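PDB 7KV1: SusD family protein from Bacteroides uniformis, which probably binds beta-glucan at the cell surface, as a SusD-type glycan-binding protein serving carbohydrate uptake by a gut bacterium. Local coordinates for residues L312-S317 with Q395-N400. Residues are numbered along the deposited sequence; the frame is centred on the assembly and turned at random.
Sequences LPTLIS and QNLNYN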
ATOM      1  N   LEU A 312       7.084  -0.451 -12.658  1.00 24.21           N
ATOM      2  CA  LEU A 312       7.676  -0.864 -11.367  1.00 23.66           C
ATOM      3  C   LEU A 312       8.781  -1.888 -11.622  1.00 21.99           C
ATOM      4  O   LEU A 312       9.864  -1.786 -11.047  1.00 20.96           O
ATOM      5  CB  LEU A 312       6.584  -1.398 -10.437  1.00 22.02           C
ATOM      6  CG  LEU A 312       7.120  -2.191  -9.252  1.00 23.60           C
ATOM      7  CD1 LEU A 312       7.986  -1.312  -8.355  1.00 24.96           C
ATOM      8  CD2 LEU A 312       5.964  -2.774  -8.459  1.00 23.87           C
ATOM      9  N   PRO A 313       8.574  -2.935 -12.442  1.00 20.10           N
ATOM     10  CA  PRO A 313       9.628  -3.933 -12.653  1.00 22.68           C
ATOM     11  C   PRO A 313      10.914  -3.345 -13.267  1.00 21.46           C
ATOM     12  O   PRO A 313      12.012  -3.808 -12.945  1.00 22.35           O
ATOM     13  CB  PRO A 313       8.944  -4.999 -13.545  1.00 22.31           C
ATOM     14  CG  PRO A 313       7.481  -4.811 -13.269  1.00 20.99           C
ATOM     15  CD  PRO A 313       7.307  -3.315 -13.074  1.00 21.23           C
ATOM     16  N   THR A 314      10.795  -2.247 -14.015  1.00 23.30           N
ATOM     17  CA  THR A 314      11.983  -1.533 -14.530  1.00 22.83           C
ATOM     18  C   THR A 314      12.702  -0.873 -13.360  1.00 21.39           C
ATOM     19  O   THR A 314      13.930  -0.967 -13.315  1.00 22.80           O
ATOM     20  CB  THR A 314      11.633  -0.496 -15.597  1.00 23.87           C
ATOM     21  OG1 THR A 314      11.118  -1.230 -16.713  1.00 23.82           O
ATOM     22  CG2 THR A 314      12.832   0.359 -15.966  1.00 22.42           C
ATOM     23  N   LEU A 315      11.964  -0.244 -12.450  1.00 19.71           N
ATOM     24  CA  LEU A 315      12.562   0.537 -11.338  1.00 21.21           C
ATOM     25  C   LEU A 315      13.439  -0.373 -10.466  1.00 20.67           C
ATOM     26  O   LEU A 315      14.555   0.084 -10.072  1.00 20.29           O
ATOM     27  CB  LEU A 315      11.449   1.206 -10.514  1.00 22.50           C
ATOM     28  CG  LEU A 315      10.591   2.220 -11.273  1.00 23.35           C
ATOM     29  CD1 LEU A 315       9.495   2.800 -10.406  1.00 24.98           C
ATOM     30  CD2 LEU A 315      11.432   3.327 -11.882  1.00 27.54           C
ATOM     31  N   ILE A 316      12.965  -1.583 -10.153  1.00 21.81           N
ATOM     32  CA  ILE A 316      13.463  -2.394  -8.990  1.00 22.67           C
ATOM     33  C   ILE A 316      14.211  -3.656  -9.440  1.00 21.04           C
ATOM     34  O   ILE A 316      14.302  -4.650  -8.655  1.00 19.45           O
ATOM     35  CB  ILE A 316      12.305  -2.712  -8.036  1.00 22.43           C
ATOM     36  CG1 ILE A 316      11.319  -3.687  -8.674  1.00 22.45           C
ATOM     37  CG2 ILE A 316      11.648  -1.423  -7.591  1.00 22.42           C
ATOM     38  CD1 ILE A 316      10.242  -4.157  -7.720  1.00 26.65           C
ATOM     39  N   SER A 317      14.792  -3.601 -10.641  1.00 20.98           N
ATOM     40  CA  SER A 317      15.594  -4.689 -11.253  1.00 19.84           C
ATOM     41  C   SER A 317      17.037  -4.218 -11.466  1.00 19.85           C
ATOM     42  O   SER A 317      17.342  -3.032 -11.550  1.00 18.37           O
ATOM     43  CB  SER A 317      14.937  -5.168 -12.536  1.00 21.80           C
ATOM     44  OG  SER A 317      14.657  -4.087 -13.415  1.00 22.01           O
ATOM     45  N   GLN A 395      12.429   2.285 -25.585  1.00 54.25           N
ATOM     46  CA  GLN A 395      12.706   1.008 -24.856  1.00 61.02           C
ATOM     47  C   GLN A 395      11.411   0.499 -24.206  1.00 56.76           C
ATOM     48  O   GLN A 395      10.495   1.323 -23.989  1.00 54.02           O
ATOM     49  CB  GLN A 395      13.810   1.186 -23.802  1.00 63.47           C
ATOM     50  CG  GLN A 395      14.322  -0.116 -23.180  1.00 67.84           C
ATOM     51  CD  GLN A 395      15.208  -0.958 -24.078  1.00 69.18           C
ATOM     52  OE1 GLN A 395      14.895  -1.249 -25.240  1.00 57.78           O
ATOM     53  NE2 GLN A 395      16.342  -1.366 -23.527  1.00 62.47           N
ATOM     54  N   ASN A 396      11.336  -0.808 -23.926  1.00 52.07           N
ATOM     55  CA  ASN A 396      10.166  -1.445 -23.267  1.00 56.77           C
ATOM     56  C   ASN A 396      10.334  -1.323 -21.737  1.00 51.95           C
ATOM     57  O   ASN A 396      11.042  -2.163 -21.147  1.00 51.28           O
ATOM     58  CB  ASN A 396       9.949  -2.877 -23.771  1.00 59.86           C
ATOM     59  CG  ASN A 396       8.511  -3.331 -23.614  1.00 68.73           C
ATOM     60  OD1 ASN A 396       7.709  -2.668 -22.948  1.00 64.57           O
ATOM     61  ND2 ASN A 396       8.179  -4.463 -24.215  1.00 71.67           N
ATOM     62  N   LEU A 397       9.724  -0.292 -21.136  1.00 45.92           N
ATOM     63  CA  LEU A 397       9.797   0.022 -19.680  1.00 43.77           C
ATOM     64  C   LEU A 397       8.570  -0.546 -18.946  1.00 39.85           C
ATOM     65  O   LEU A 397       8.617  -0.587 -17.704  1.00 34.83           O
ATOM     66  CB  LEU A 397       9.868   1.544 -19.495  1.00 43.24           C
ATOM     67  CG  LEU A 397      11.266   2.169 -19.395  1.00 42.46           C
ATOM     68  CD1 LEU A 397      12.259   1.526 -20.346  1.00 44.22           C
ATOM     69  CD2 LEU A 397      11.197   3.667 -19.623  1.00 41.66           C
ATOM     70  N   ASN A 398       7.503  -0.940 -19.647  1.00 35.57           N
ATOM     71  CA  ASN A 398       6.218  -1.271 -18.973  1.00 37.55           C
ATOM     72  C   ASN A 398       5.893  -2.764 -19.037  1.00 35.69           C
ATOM     73  O   ASN A 398       6.176  -3.422 -20.054  1.00 31.90           O
ATOM     74  CB  ASN A 398       5.057  -0.425 -19.474  1.00 40.29           C
ATOM     75  CG  ASN A 398       5.306   1.037 -19.178  1.00 51.28           C
ATOM     76  OD1 ASN A 398       4.846   1.558 -18.163  1.00 50.77           O
ATOM     77  ND2 ASN A 398       6.097   1.683 -20.025  1.00 57.63           N
ATOM     78  N   TYR A 399       5.280  -3.250 -17.951  1.00 30.76           N
ATOM     79  CA  TYR A 399       4.993  -4.676 -17.679  1.00 28.56           C
ATOM     80  C   TYR A 399       3.531  -4.772 -17.267  1.00 25.80           C
ATOM     81  O   TYR A 399       2.927  -3.724 -16.980  1.00 29.85           O
ATOM     82  CB  TYR A 399       5.963  -5.197 -16.614  1.00 25.12           C
ATOM     83  CG  TYR A 399       7.397  -5.252 -17.054  1.00 24.96           C
ATOM     84  CD1 TYR A 399       8.231  -4.157 -16.909  1.00 26.57           C
ATOM     85  CD2 TYR A 399       7.920  -6.397 -17.618  1.00 25.75           C
ATOM     86  CE1 TYR A 399       9.544  -4.196 -17.325  1.00 27.61           C
ATOM     87  CE2 TYR A 399       9.246  -6.473 -18.014  1.00 25.49           C
ATOM     88  CZ  TYR A 399      10.055  -5.365 -17.854  1.00 25.65           C
ATOM     89  OH  TYR A 399      11.333  -5.367 -18.266  1.00 25.28           O
ATOM     90  N   ASN A 400       2.969  -5.973 -17.221  1.00 26.91           N
ATOM     91  CA  ASN A 400       1.507  -6.144 -17.002  1.00 28.45           C
ATOM     92  C   ASN A 400       1.194  -6.443 -15.531  1.00 25.75           C
ATOM     93  O   ASN A 400       0.012  -6.736 -15.232  1.00 28.48           O
ATOM     94  CB  ASN A 400       0.929  -7.263 -17.882  1.00 30.80           C
ATOM     95  CG  ASN A 400       1.531  -8.610 -17.561  1.00 32.17           C
ATOM     96  OD1 ASN A 400       2.228  -8.763 -16.558  1.00 37.20           O
ATOM     97  ND2 ASN A 400       1.311  -9.584 -18.429  1.00 37.17           N
TER
HETATM   98  O   HOH W   1      12.646  -3.003 -18.301  1.00 31.45           O
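Tyr399 slides past Pro313 of the short helix 312-315 and crosses Thr314 at about a right angle, and its side chain can be followed outward. Tyr399 CB meets the proline ring first, 3.7 Å from Pro313 CG. With CG set anti to its own carbonyl carbon (chi1 -67°), the phenol ring then runs past the pyrrolidine; Pro313 CB sits over one face, 3.9 Å from the Tyr399 ring centroid and 26° off the normal, which qualifies as a CH-pi contact displaced toward the CD1 rim. Further out, Tyr399 CE1 comes edge-on to Thr314 OG1, 3.4 Å away and in the ring plane. At the tip, Tyr399 OH has water 1 at 2.7 Å and is also hydrogen-bonded to Trp327, while Phe388 stacks on the ring. In the SusD-family portion of this largely helical, TPR-related fold, the contact joins the helix to the loop between strands 376-378 and 403-407, away from the bound cobalt hexammine. Thr314 OG1 donates to Leu397 O at 2.8 Å; the 114° C=O...donor angle and a tilt out of the carbonyl plane show an oblique approach. Thr314 OG1 also accepts from water 1, at 2.8 Å, and thereby links helix, loop backbone and phenol. A valine in place of Thr314 would probably leave Leu397 O without this donor and water 1 without one acceptor. Beside that bond, Thr314 CG2 comes to 4.2 Å from Leu397 CG, a looser apolar approach.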